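Local coordinates for protein 3-dehydroshikimate dehydratase (Pseudomonas putida, PDB 5HMQ) that catalyses the metal-dependent dehydration of 3-dehydroshikimate to protocatechuate, using a TIM-barrel lyase domain fused to a hydroxyphenylpyruvate dioxygenase-like domain, at residues 313-316 and 317-321; 532-535 and 536-539; 548-551 and 552-556; 564-567 and 568-571; 618-621 and 622-626. All blocks are in the same frame, centred on the assembly; numbering follows the deposited sequence.

Contact 1 (313-316 and 317-321); sequences LGNW and LKRLG
W316, N315 and L317 carry most of this contact over the last turns of helix 307-319. The carbonyl of W316 takes the amide of L320 (N to O, 2.9 Å), and the leucine side chain lies beside the same oxygen, with L320 CB 3.4 Å from W316 O. One position earlier, R319 N bonds N315 O almost straight, at 2.9 Å and 175°. The R319 side chain then doubles back along the helix: with CG beside its own backbone N (chi1 -56°) and the chain extended from CG to NE, it brings NH1 to 3.2 Å from N315 CB. L317 gives its amide to L313 O at 3.1 Å and sets CD1 4.3 Å from L313 CG, so the two leucines form one apolar strip, which rests on L345 of strand 341-346. W316 itself meets F594 edge-to-face and, with L317 and L320, packs on F600 of strand 599-606. The helix ends at G321, whose N bonds K318 O at 2.8 Å, one of the two bonds back into the last turn that, with positive phi, make a Schellman motif, here closing a helix of the hydroxyphenylpyruvate dioxygenase-like domain.

Contact 2 (532-535 and 536-539); sequences FREV and ARAK
R537 leaves helix 531-541 between the carbonyls of R533 and E534, one turn back. Its CB touches both, 3.6 Å from R533 O and 3.9 Å from E534 O. CG stands anti to the backbone N (chi1 -167°). Beyond it the chain bends twice, at chi2 (-143°, away from the usual staggered values) and again at chi3 (58°), and these bends turn NE and the guanidinium. NE lies 4.2 Å from E534 OE1, which sits at the edge of the guanidinium near its plane. That separation is too long for a salt bridge, although the opposite charges should still attract weakly. Each group has a firmer partner elsewhere: E534 OE1 accepts the amide of G439, while at the tip of the arginine NH2 is hydrogen-bonded to the carbonyl of R319, the last residue of helix 307-319.

Beneath this side chain the helix is regular. R537 N bonds R533 O at 3.2 Å, A538 N bonds E534 O at 2.8 Å, and K539 N bonds V535 O at 2.7 Å. The small A538 keeps its methyl close to the backbone, CB being 3.2 Å from E534 O. On another side of the helix F532 meets Y573 edge-to-face, and V535 and A536 also lie on that tyrosine. The helix follows strand 520-528, which lies between strands 440-450 and 599-606 in a mixed sheet of the vicinal oxygen chelate (glyoxalase) fold.

Contact 3 (548-551 and 552-556); sequences IPLN and YYDDL
I548 lies beside Y552 and nearly at a right angle to Y553, touching both rings with one methyl: I548 CG2 is 3.5 Å from Y552 CD2 and equally 3.5 Å from Y553 CE2. CG is anti to the backbone N in Y552 (chi1 172°) but beside it in Y553 (-59°), which brings Y552 CD2 over the centre of the Y553 ring, 3.6 Å above its plane. The carbonyls at the entry to helix 550-559 find their donors nearby. P549 O receives Y552 N at 3.2 Å, an imperfect bond in which the donor stands 58° out of the carbonyl plane. L550 O is shared: D554 N approaches in the carbonyl plane at 3.0 Å, while Y553 N makes a weak bond to it. N551 O takes D555 N from above its plane. Both phenol oxygens bond outside the turn, Y552 OH to the amide of Y577 and to N616 OD1, Y553 OH to the carbonyl of V575. The chemistry is therefore two-sided: apolar contacts line the tyrosine rings, and polar bonds at their tips fasten the start of the helix to strand 576-579, to the residue just before it and, through N616, to the chain entering helix 617-625.

Contact 4 (564-567 and 568-571); sequences DEFL and SELA
F566 and L570 meet one turn apart on helix 564-572, a short surface helix in the glyoxalase-like part of the chain. F566 CG is anti to its amide nitrogen (chi1 -177°), which swings the ring along the helix until L570 CG lies over one face. L570 has the other common setting, CG beside the backbone N, and this brings CD1 to 3.5 Å from F566 CE2. The two side chains continue into an apolar patch with F587 of strand 585-590. L567 is turned elsewhere, onto Y553 and A557 of helix 550-559.

Two polar side chains, E569 and S568, come back to the carbonyl of E565; E565 itself reaches outward. The carboxylates of E565 and E569 lie on neighbouring turns with OE2 to OE2 at 4.2 Å; two like charges at that spacing would be expected to repel mildly. Both chains are extended beyond CG, but E569 starts out beside its backbone N, and so its CG brushes E565 O at 3.4 Å. Among the backbone bonds, A571 N to L567 O (3.0 Å) and L570 N to F566 O (3.2 Å) are sound, whereas S568 N to D564 O is weak. S568 puts OG between its own N and carbonyl carbon (chi1 74°), and from there the hydroxyl donates to E565 O at 3.2 Å, standing 49° out of the carbonyl plane.

Contact 5 (618-621 and 622-626); sequences AVRL and AAMAK
R620 runs slantwise over the selenomethionine M624, one turn further along helix 617-625. The methyl CE of M624 lies against the aliphatic part of the arginine, 3.9 Å from both R620 CG and R620 CD, while its SE sits in the plane of the guanidinium, at the edge, 3.6 Å from R620 NH1. Torsions explain the overlap. R620 stretches out with CG anti to the backbone N (chi1 175°) and then folds at chi3 (60°), which turns the guanidinium across the helix and brings NH1 to the selenium; M624 is straight beyond CG and meets it there. The backbone beneath joins the same two residues, M624 N bonding R620 O at 3.0 Å.

This helix follows strand 599-606, part of the vicinal oxygen chelate sheet that carries H445, H523 and E601, the residues holding the magnesium ion of the dioxygenase-like domain. The R620 side chain is about 7 Å from that ion and about 6 Å from the side chain of H523, so it belongs to the surroundings of the metal site without being one of its ligands. F599 packs on both R620 and M624, and L546 touches these two as well as A623.

Small residues make up much of the remaining turn. A622 N bonds A618 O at 3.1 Å, and A623 N bonds V619 O. At the last turn A625 N bonds L621 O less straight, at 2.9 Å and 134°.

All five contacts are local, within or at the ends of helices of the dioxygenase-like domain. Contacts 1, 2 and 3 are partly buried; contacts 4 and 5 are surface contacts, though each has one buried side chain (L570, R620). Contacts 1 and 2 meet through an arginine and a backbone carbonyl, whereas contacts 2 and 4 touch by packing, F532 CZ lying 3.3 Å from L570 CD2. Y553 joins the consecutive helices of contacts 3 and 4, and Y552 packs on V619 of contact 5. Chemistry follows place: contact 3 bonds its tyrosine hydroxyls inward, surface contact 4 pairs glutamates, and contact 5, closest of the five to the magnesium ion of this domain, sets arginine against selenium.

Contact 1 (313-316 and 317-321)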
loop_
_atom_site.group_PDB
_atom_site.type_symbol
_atom_site.label_atom_id
_atom_site.label_comp_id
_atom_site.label_asym_id
_atom_site.label_seq_id
_atom_site.Cartn_x
_atom_site.Cartn_y
_atom_site.Cartn_z
ATOM N N LEU C 313 31.068 -6.957 -3.094
ATOM C CA LEU C 313 30.500 -6.391 -4.312
ATOM C C LEU C 313 31.594 -5.944 -5.271
ATOM O O LEU C 313 31.464 -6.103 -6.490
ATOM C CB LEU C 313 29.571 -5.225 -3.971
ATOM C CG LEU C 313 28.821 -4.599 -5.148
ATOM C CD1 LEU C 313 28.016 -5.652 -5.893
ATOM C CD2 LEU C 313 27.919 -3.472 -4.668
ATOM N N GLY C 314 32.680 -5.382 -4.735
ATOM C CA GLY C 314 33.806 -5.022 -5.578
ATOM C C GLY C 314 34.417 -6.216 -6.283
ATOM O O GLY C 314 34.824 -6.116 -7.440
ATOM N N ASN C 315 34.465 -7.366 -5.606
ATOM C CA ASN C 315 34.976 -8.579 -6.240
ATOM C C ASN C 315 34.110 -8.974 -7.430
ATOM O O ASN C 315 34.625 -9.310 -8.502
ATOM C CB ASN C 315 35.043 -9.725 -5.225
ATOM C CG ASN C 315 36.130 -9.533 -4.187
ATOM O OD1 ASN C 315 37.026 -8.714 -4.355
ATOM N ND2 ASN C 315 36.064 -10.307 -3.113
ATOM N N TRP C 316 32.787 -8.949 -7.249
ATOM C CA TRP C 316 31.865 -9.194 -8.350
ATOM C C TRP C 316 32.185 -8.282 -9.524
ATOM O O TRP C 316 32.184 -8.715 -10.678
ATOM C CB TRP C 316 30.426 -8.985 -7.876
ATOM C CG TRP C 316 29.806 -10.209 -7.290
ATOM C CD1 TRP C 316 30.234 -10.901 -6.193
ATOM C CD2 TRP C 316 28.609 -10.857 -7.732
ATOM N NE1 TRP C 316 29.393 -11.958 -5.944
ATOM C CE2 TRP C 316 28.386 -11.952 -6.873
ATOM C CE3 TRP C 316 27.712 -10.627 -8.779
ATOM C CZ2 TRP C 316 27.301 -12.811 -7.025
ATOM C CZ3 TRP C 316 26.636 -11.482 -8.930
ATOM C CH2 TRP C 316 26.438 -12.559 -8.057
ATOM N N LEU C 317 32.471 -7.014 -9.241
ATOM C CA LEU C 317 32.714 -6.074 -10.317
ATOM C C LEU C 317 34.075 -6.266 -10.994
ATOM O O LEU C 317 34.178 -6.129 -12.217
ATOM C CB LEU C 317 32.529 -4.642 -9.805
ATOM C CG LEU C 317 31.114 -4.306 -9.305
ATOM C CD1 LEU C 317 31.085 -3.025 -8.462
ATOM C CD2 LEU C 317 30.088 -4.223 -10.433
ATOM N N LYS C 318 35.143 -6.571 -10.283
ATOM C CA LYS C 318 36.350 -6.967 -11.051
ATOM C C LYS C 318 36.164 -8.279 -11.834
ATOM O O LYS C 318 36.625 -8.369 -12.980
ATOM C CB LYS C 318 37.603 -6.846 -10.181
ATOM C CG LYS C 318 37.386 -7.134 -8.736
ATOM C CD LYS C 318 38.451 -6.600 -7.764
ATOM C CE LYS C 318 38.210 -6.862 -6.324
ATOM N NZ LYS C 318 38.784 -8.100 -5.900
ATOM N N ARG C 319 35.482 -9.291 -11.270
ATOM C CA ARG C 319 35.236 -10.459 -12.110
ATOM C C ARG C 319 34.408 -10.103 -13.350
ATOM O O ARG C 319 34.575 -10.729 -14.408
ATOM C CB ARG C 319 34.578 -11.567 -11.320
ATOM C CG ARG C 319 35.378 -11.953 -10.107
ATOM C CD ARG C 319 34.701 -13.030 -9.302
ATOM N NE ARG C 319 35.573 -13.568 -8.262
ATOM C CZ ARG C 319 35.419 -13.328 -6.964
ATOM N NH1 ARG C 319 34.417 -12.565 -6.543
ATOM N NH2 ARG C 319 36.255 -13.863 -6.084
ATOM N N LEU C 320 33.521 -9.108 -13.249
ATOM C CA LEU C 320 32.784 -8.614 -14.409
ATOM C C LEU C 320 33.596 -7.654 -15.274
ATOM O O LEU C 320 33.053 -7.100 -16.237
ATOM C CB LEU C 320 31.487 -7.932 -13.959
ATOM C CG LEU C 320 30.350 -8.891 -13.613
ATOM C CD1 LEU C 320 29.296 -8.193 -12.754
ATOM C CD2 LEU C 320 29.722 -9.448 -14.898
ATOM N N GLY C 321 34.872 -7.447 -14.963
ATOM C CA GLY C 321 35.759 -6.685 -15.814
ATOM C C GLY C 321 36.064 -5.275 -15.366
ATOM O O GLY C 321 36.741 -4.549 -16.101
#

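Contact 2 (532-535 and 536-539)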
loop_
_atom_site.group_PDB
_atom_site.type_symbol
_atom_site.label_atom_id
_atom_site.label_comp_id
_atom_site.label_asym_id
_atom_site.label_seq_id
_atom_site.Cartn_x
_atom_site.Cartn_y
_atom_site.Cartn_z
ATOM N N PHE C 532 30.047 -13.479 -26.856
ATOM C CA PHE C 532 30.801 -14.694 -26.569
ATOM C C PHE C 532 32.123 -14.385 -25.881
ATOM O O PHE C 532 32.541 -15.114 -24.974
ATOM C CB PHE C 532 31.042 -15.482 -27.854
ATOM C CG PHE C 532 29.803 -16.092 -28.424
ATOM C CD1 PHE C 532 29.286 -17.261 -27.890
ATOM C CD2 PHE C 532 29.157 -15.508 -29.498
ATOM C CE1 PHE C 532 28.147 -17.831 -28.413
ATOM C CE2 PHE C 532 28.017 -16.076 -30.026
ATOM C CZ PHE C 532 27.516 -17.239 -29.483
ATOM N N ARG C 533 32.800 -13.316 -26.303
ATOM C CA ARG C 533 34.062 -12.957 -25.664
ATOM C C ARG C 533 33.845 -12.530 -24.217
ATOM O O ARG C 533 34.669 -12.827 -23.344
ATOM C CB ARG C 533 34.755 -11.847 -26.455
ATOM C CG ARG C 533 36.213 -11.657 -26.077
ATOM C CD ARG C 533 36.807 -10.411 -26.707
ATOM N NE ARG C 533 38.224 -10.278 -26.381
ATOM C CZ ARG C 533 38.964 -9.211 -26.669
ATOM N NH1 ARG C 533 38.420 -8.170 -27.284
ATOM N NH2 ARG C 533 40.245 -9.182 -26.333
ATOM N N GLU C 534 32.737 -11.841 -23.941
ATOM C CA GLU C 534 32.484 -11.377 -22.582
ATOM C C GLU C 534 32.049 -12.520 -21.674
ATOM O O GLU C 534 32.471 -12.587 -20.514
ATOM C CB GLU C 534 31.436 -10.266 -22.591
ATOM C CG GLU C 534 31.883 -9.015 -23.328
ATOM C CD GLU C 534 33.234 -8.506 -22.872
ATOM O OE1 GLU C 534 33.489 -8.486 -21.650
ATOM O OE2 GLU C 534 34.042 -8.121 -23.743
ATOM N N VAL C 535 31.191 -13.413 -22.177
ATOM C CA VAL C 535 30.777 -14.574 -21.391
ATOM C C VAL C 535 31.983 -15.430 -21.026
ATOM O O VAL C 535 32.125 -15.872 -19.881
ATOM C CB VAL C 535 29.712 -15.387 -22.151
ATOM C CG1 VAL C 535 29.532 -16.756 -21.512
ATOM C CG2 VAL C 535 28.390 -14.637 -22.173
ATOM N N ALA C 536 32.872 -15.672 -21.992
ATOM C CA ALA C 536 34.052 -16.489 -21.728
ATOM C C ALA C 536 34.918 -15.869 -20.638
ATOM O O ALA C 536 35.315 -16.547 -19.682
ATOM C CB ALA C 536 34.857 -16.678 -23.016
ATOM N N ARG C 537 35.215 -14.574 -20.762
ATOM C CA ARG C 537 36.031 -13.906 -19.754
ATOM C C ARG C 537 35.324 -13.875 -18.402
ATOM O O ARG C 537 35.951 -14.101 -17.361
ATOM C CB ARG C 537 36.383 -12.495 -20.226
ATOM C CG ARG C 537 37.477 -11.818 -19.418
ATOM C CD ARG C 537 37.174 -10.341 -19.264
ATOM N NE ARG C 537 35.880 -10.172 -18.621
ATOM C CZ ARG C 537 35.690 -10.204 -17.308
ATOM N NH1 ARG C 537 36.714 -10.389 -16.488
ATOM N NH2 ARG C 537 34.469 -10.059 -16.818
ATOM N N ALA C 538 34.016 -13.597 -18.397
ATOM C CA ALA C 538 33.288 -13.499 -17.134
ATOM C C ALA C 538 33.149 -14.859 -16.458
ATOM O O ALA C 538 33.330 -14.974 -15.240
ATOM C CB ALA C 538 31.912 -12.875 -17.367
ATOM N N LYS C 539 32.834 -15.903 -17.232
ATOM C CA LYS C 539 32.677 -17.236 -16.655
ATOM C C LYS C 539 33.975 -17.728 -16.034
ATOM O O LYS C 539 33.968 -18.354 -14.968
ATOM C CB LYS C 539 32.223 -18.218 -17.733
ATOM C CG LYS C 539 32.292 -19.678 -17.321
ATOM C CD LYS C 539 31.548 -20.569 -18.299
ATOM C CE LYS C 539 31.879 -22.034 -18.063
ATOM N NZ LYS C 539 31.510 -22.880 -19.231
#

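Contact 3 (548-551 and 552-556)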
loop_
_atom_site.group_PDB
_atom_site.type_symbol
_atom_site.label_atom_id
_atom_site.label_comp_id
_atom_site.label_asym_id
_atom_site.label_seq_id
_atom_site.Cartn_x
_atom_site.Cartn_y
_atom_site.Cartn_z
ATOM N N ILE C 548 21.679 -22.532 -18.576
ATOM C CA ILE C 548 20.446 -22.574 -19.355
ATOM C C ILE C 548 20.213 -24.016 -19.795
ATOM O O ILE C 548 21.135 -24.636 -20.343
ATOM C CB ILE C 548 20.515 -21.633 -20.570
ATOM C CG1 ILE C 548 20.867 -20.214 -20.120
ATOM C CG2 ILE C 548 19.196 -21.636 -21.320
ATOM C CD1 ILE C 548 19.925 -19.650 -19.078
ATOM N N PRO C 549 19.026 -24.579 -19.574
ATOM C CA PRO C 549 18.813 -25.995 -19.885
ATOM C C PRO C 549 18.859 -26.260 -21.382
ATOM O O PRO C 549 18.673 -25.367 -22.213
ATOM C CB PRO C 549 17.419 -26.285 -19.312
ATOM C CG PRO C 549 17.152 -25.171 -18.346
ATOM C CD PRO C 549 17.863 -23.979 -18.900
ATOM N N LEU C 550 19.118 -27.527 -21.715
ATOM C CA LEU C 550 19.273 -27.920 -23.112
ATOM C C LEU C 550 17.982 -27.710 -23.895
ATOM O O LEU C 550 18.016 -27.292 -25.059
ATOM C CB LEU C 550 19.723 -29.381 -23.188
ATOM C CG LEU C 550 20.620 -29.858 -24.336
ATOM C CD1 LEU C 550 21.084 -31.283 -24.072
ATOM C CD2 LEU C 550 19.928 -29.772 -25.687
ATOM N N ASN C 551 16.834 -27.985 -23.269
ATOM C CA ASN C 551 15.555 -27.872 -23.966
ATOM C C ASN C 551 15.289 -26.460 -24.476
ATOM O O ASN C 551 14.527 -26.295 -25.436
ATOM C CB ASN C 551 14.414 -28.333 -23.052
ATOM C CG ASN C 551 14.406 -27.622 -21.708
ATOM O OD1 ASN C 551 14.643 -26.416 -21.622
ATOM N ND2 ASN C 551 14.134 -28.374 -20.647
ATOM N N TYR C 552 15.894 -25.443 -23.856
ATOM C CA TYR C 552 15.769 -24.084 -24.372
ATOM C C TYR C 552 16.392 -23.967 -25.757
ATOM O O TYR C 552 15.821 -23.334 -26.653
ATOM C CB TYR C 552 16.421 -23.096 -23.403
ATOM C CG TYR C 552 16.509 -21.680 -23.927
ATOM C CD1 TYR C 552 15.393 -20.853 -23.931
ATOM C CD2 TYR C 552 17.703 -21.171 -24.424
ATOM C CE1 TYR C 552 15.464 -19.557 -24.407
ATOM C CE2 TYR C 552 17.783 -19.876 -24.901
ATOM C CZ TYR C 552 16.661 -19.074 -24.891
ATOM O OH TYR C 552 16.733 -17.785 -25.366
ATOM N N TYR C 553 17.566 -24.569 -25.951
ATOM C CA TYR C 553 18.246 -24.481 -27.238
ATOM C C TYR C 553 17.664 -25.453 -28.255
ATOM O O TYR C 553 17.730 -25.191 -29.461
ATOM C CB TYR C 553 19.745 -24.706 -27.047
ATOM C CG TYR C 553 20.346 -23.691 -26.106
ATOM C CD1 TYR C 553 20.646 -22.407 -26.540
ATOM C CD2 TYR C 553 20.593 -24.009 -24.777
ATOM C CE1 TYR C 553 21.182 -21.470 -25.683
ATOM C CE2 TYR C 553 21.131 -23.079 -23.911
ATOM C CZ TYR C 553 21.423 -21.811 -24.370
ATOM O OH TYR C 553 21.957 -20.879 -23.512
ATOM N N ASP C 554 17.106 -26.577 -27.798
ATOM C CA ASP C 554 16.314 -27.415 -28.692
ATOM C C ASP C 554 15.113 -26.647 -29.220
ATOM O O ASP C 554 14.726 -26.805 -30.384
ATOM C CB ASP C 554 15.857 -28.680 -27.967
ATOM C CG ASP C 554 16.986 -29.650 -27.708
ATOM O OD1 ASP C 554 17.964 -29.650 -28.482
ATOM O OD2 ASP C 554 16.891 -30.418 -26.726
ATOM N N ASP C 555 14.517 -25.800 -28.377
ATOM C CA ASP C 555 13.385 -24.989 -28.808
ATOM C C ASP C 555 13.812 -23.943 -29.830
ATOM O O ASP C 555 13.082 -23.670 -30.790
ATOM C CB ASP C 555 12.728 -24.325 -27.600
ATOM C CG ASP C 555 11.464 -23.575 -27.963
ATOM O OD1 ASP C 555 11.563 -22.410 -28.399
ATOM O OD2 ASP C 555 10.369 -24.154 -27.811
ATOM N N LEU C 556 14.986 -23.339 -29.634
ATOM C CA LEU C 556 15.478 -22.369 -30.605
ATOM C C LEU C 556 15.768 -23.026 -31.947
ATOM O O LEU C 556 15.614 -22.389 -32.996
ATOM C CB LEU C 556 16.737 -21.687 -30.072
ATOM C CG LEU C 556 16.546 -20.727 -28.899
ATOM C CD1 LEU C 556 17.894 -20.226 -28.405
ATOM C CD2 LEU C 556 15.631 -19.571 -29.272
#

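Contact 4 (564-567 and 568-571)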
loop_
_atom_site.group_PDB
_atom_site.type_symbol
_atom_site.label_atom_id
_atom_site.label_comp_id
_atom_site.label_asym_id
_atom_site.label_seq_id
_atom_site.Cartn_x
_atom_site.Cartn_y
_atom_site.Cartn_z
ATOM N N ASP C 564 24.046 -24.593 -37.587
ATOM C CA ASP C 564 24.127 -25.599 -36.532
ATOM C C ASP C 564 25.352 -25.379 -35.653
ATOM O O ASP C 564 25.294 -25.569 -34.432
ATOM C CB ASP C 564 24.152 -26.997 -37.152
ATOM C CG ASP C 564 23.720 -28.078 -36.178
ATOM O OD1 ASP C 564 23.699 -27.818 -34.957
ATOM O OD2 ASP C 564 23.402 -29.195 -36.641
ATOM N N GLU C 565 26.472 -24.978 -36.258
ATOM C CA GLU C 565 27.678 -24.704 -35.485
ATOM C C GLU C 565 27.504 -23.487 -34.585
ATOM O O GLU C 565 28.139 -23.401 -33.526
ATOM C CB GLU C 565 28.860 -24.512 -36.436
ATOM C CG GLU C 565 30.186 -24.206 -35.765
ATOM C CD GLU C 565 31.334 -24.186 -36.753
ATOM O OE1 GLU C 565 31.365 -25.061 -37.644
ATOM O OE2 GLU C 565 32.199 -23.292 -36.645
ATOM N N PHE C 566 26.642 -22.545 -34.978
ATOM C CA PHE C 566 26.415 -21.351 -34.169
ATOM C C PHE C 566 25.572 -21.634 -32.934
ATOM O O PHE C 566 25.892 -21.152 -31.846
ATOM C CB PHE C 566 25.751 -20.263 -35.013
ATOM C CG PHE C 566 25.554 -18.966 -34.279
ATOM C CD1 PHE C 566 26.633 -18.172 -33.933
ATOM C CD2 PHE C 566 24.278 -18.545 -33.930
ATOM C CE1 PHE C 566 26.444 -16.982 -33.250
ATOM C CE2 PHE C 566 24.082 -17.357 -33.252
ATOM C CZ PHE C 566 25.165 -16.574 -32.910
ATOM N N LEU C 567 24.503 -22.420 -33.076
ATOM C CA LEU C 567 23.599 -22.623 -31.952
ATOM C C LEU C 567 24.255 -23.456 -30.861
ATOM O O LEU C 567 24.006 -23.226 -29.671
ATOM C CB LEU C 567 22.306 -23.312 -32.416
ATOM C CG LEU C 567 21.259 -23.729 -31.369
ATOM C CD1 LEU C 567 19.859 -23.664 -31.995
ATOM C CD2 LEU C 567 21.490 -25.094 -30.670
ATOM N N SER C 568 25.114 -24.405 -31.237
ATOM C CA SER C 568 25.820 -25.188 -30.234
ATOM C C SER C 568 26.797 -24.339 -29.443
ATOM O O SER C 568 27.120 -24.686 -28.302
ATOM C CB SER C 568 26.552 -26.356 -30.896
ATOM O OG SER C 568 27.703 -25.915 -31.593
ATOM N N GLU C 569 27.269 -23.231 -30.016
ATOM C CA GLU C 569 28.080 -22.295 -29.248
ATOM C C GLU C 569 27.229 -21.544 -28.231
ATOM O O GLU C 569 27.633 -21.391 -27.075
ATOM C CB GLU C 569 28.792 -21.327 -30.190
ATOM C CG GLU C 569 29.919 -21.968 -30.983
ATOM C CD GLU C 569 30.480 -21.054 -32.056
ATOM O OE1 GLU C 569 30.223 -19.834 -31.997
ATOM O OE2 GLU C 569 31.179 -21.561 -32.960
ATOM N N LEU C 570 26.044 -21.078 -28.646
ATOM C CA LEU C 570 25.135 -20.434 -27.707
ATOM C C LEU C 570 24.804 -21.357 -26.544
ATOM O O LEU C 570 24.749 -20.920 -25.390
ATOM C CB LEU C 570 23.856 -20.002 -28.427
ATOM C CG LEU C 570 24.047 -18.959 -29.529
ATOM C CD1 LEU C 570 22.832 -18.949 -30.438
ATOM C CD2 LEU C 570 24.253 -17.579 -28.906
ATOM N N ALA C 571 24.577 -22.638 -26.827
ATOM C CA ALA C 571 24.269 -23.585 -25.759
ATOM C C ALA C 571 25.471 -23.775 -24.840
ATOM O O ALA C 571 25.314 -23.927 -23.622
ATOM C CB ALA C 571 23.826 -24.923 -26.359
#

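Contact 5 (618-621 and 622-626)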
loop_
_atom_site.group_PDB
_atom_site.type_symbol
_atom_site.label_atom_id
_atom_site.label_comp_id
_atom_site.label_asym_id
_atom_site.label_seq_id
_atom_site.Cartn_x
_atom_site.Cartn_y
_atom_site.Cartn_z
ATOM N N ALA C 618 10.758 -16.104 -18.328
ATOM C CA ALA C 618 10.374 -17.378 -17.729
ATOM C C ALA C 618 11.569 -18.315 -17.635
ATOM O O ALA C 618 11.719 -19.051 -16.652
ATOM C CB ALA C 618 9.246 -18.019 -18.536
ATOM N N VAL C 619 12.433 -18.297 -18.651
ATOM C CA VAL C 619 13.611 -19.155 -18.644
ATOM C C VAL C 619 14.596 -18.689 -17.579
ATOM O O VAL C 619 15.214 -19.505 -16.883
ATOM C CB VAL C 619 14.249 -19.180 -20.046
ATOM C CG1 VAL C 619 15.631 -19.818 -20.006
ATOM C CG2 VAL C 619 13.339 -19.898 -21.032
ATOM N N ARG C 620 14.759 -17.370 -17.436
ATOM C CA ARG C 620 15.631 -16.832 -16.395
ATOM C C ARG C 620 15.138 -17.204 -15.003
ATOM O O ARG C 620 15.932 -17.602 -14.141
ATOM C CB ARG C 620 15.747 -15.314 -16.535
ATOM C CG ARG C 620 16.550 -14.653 -15.422
ATOM C CD ARG C 620 16.560 -13.135 -15.547
ATOM N NE ARG C 620 15.227 -12.538 -15.499
ATOM C CZ ARG C 620 14.536 -12.328 -14.382
ATOM N NH1 ARG C 620 15.045 -12.671 -13.206
ATOM N NH2 ARG C 620 13.334 -11.773 -14.443
ATOM N N LEU C 621 13.829 -17.088 -14.762
ATOM C CA LEU C 621 13.290 -17.391 -13.440
ATOM C C LEU C 621 13.476 -18.862 -13.092
ATOM O O LEU C 621 13.802 -19.200 -11.948
ATOM C CB LEU C 621 11.812 -17.008 -13.376
ATOM C CG LEU C 621 11.492 -15.512 -13.401
ATOM C CD1 LEU C 621 10.012 -15.285 -13.674
ATOM C CD2 LEU C 621 11.901 -14.858 -12.090
ATOM N N ALA C 622 13.279 -19.751 -14.069
ATOM C CA ALA C 622 13.496 -21.173 -13.826
ATOM C C ALA C 622 14.956 -21.456 -13.498
ATOM O O ALA C 622 15.256 -22.286 -12.632
ATOM C CB ALA C 622 13.047 -21.987 -15.038
ATOM N N ALA C 623 15.878 -20.776 -14.184
ATOM C CA ALA C 623 17.301 -20.980 -13.930
ATOM C C ALA C 623 17.687 -20.517 -12.530
ATOM O O ALA C 623 18.392 -21.229 -11.803
ATOM C CB ALA C 623 18.131 -20.250 -14.985
HETATM N N MSE C 624 17.239 -19.329 -12.133
HETATM C CA MSE C 624 17.537 -18.806 -10.803
HETATM C C MSE C 624 16.862 -19.637 -9.715
HETATM O O MSE C 624 17.322 -19.671 -8.574
HETATM C CB MSE C 624 17.105 -17.342 -10.686
HETATM C CG MSE C 624 17.975 -16.369 -11.467
HETATM SE SE MSE C 624 17.417 -14.504 -11.274
HETATM C CE MSE C 624 18.805 -13.664 -12.349
ATOM N N ALA C 625 15.768 -20.312 -10.081
ATOM C CA ALA C 625 15.058 -21.147 -9.119
ATOM C C ALA C 625 15.934 -22.290 -8.622
ATOM O O ALA C 625 15.941 -22.602 -7.425
ATOM C CB ALA C 625 13.771 -21.690 -9.741
ATOM N N LYS C 626 16.684 -22.925 -9.524
ATOM C CA LYS C 626 17.582 -24.020 -9.158
ATOM C C LYS C 626 18.770 -23.440 -8.395
ATOM O O LYS C 626 19.845 -23.184 -8.942
ATOM C CB LYS C 626 18.030 -24.789 -10.396
ATOM C CG LYS C 626 16.888 -25.434 -11.168
ATOM C CD LYS C 626 17.392 -26.209 -12.378
ATOM C CE LYS C 626 18.141 -27.470 -11.969
ATOM N NZ LYS C 626 18.676 -28.205 -13.152
#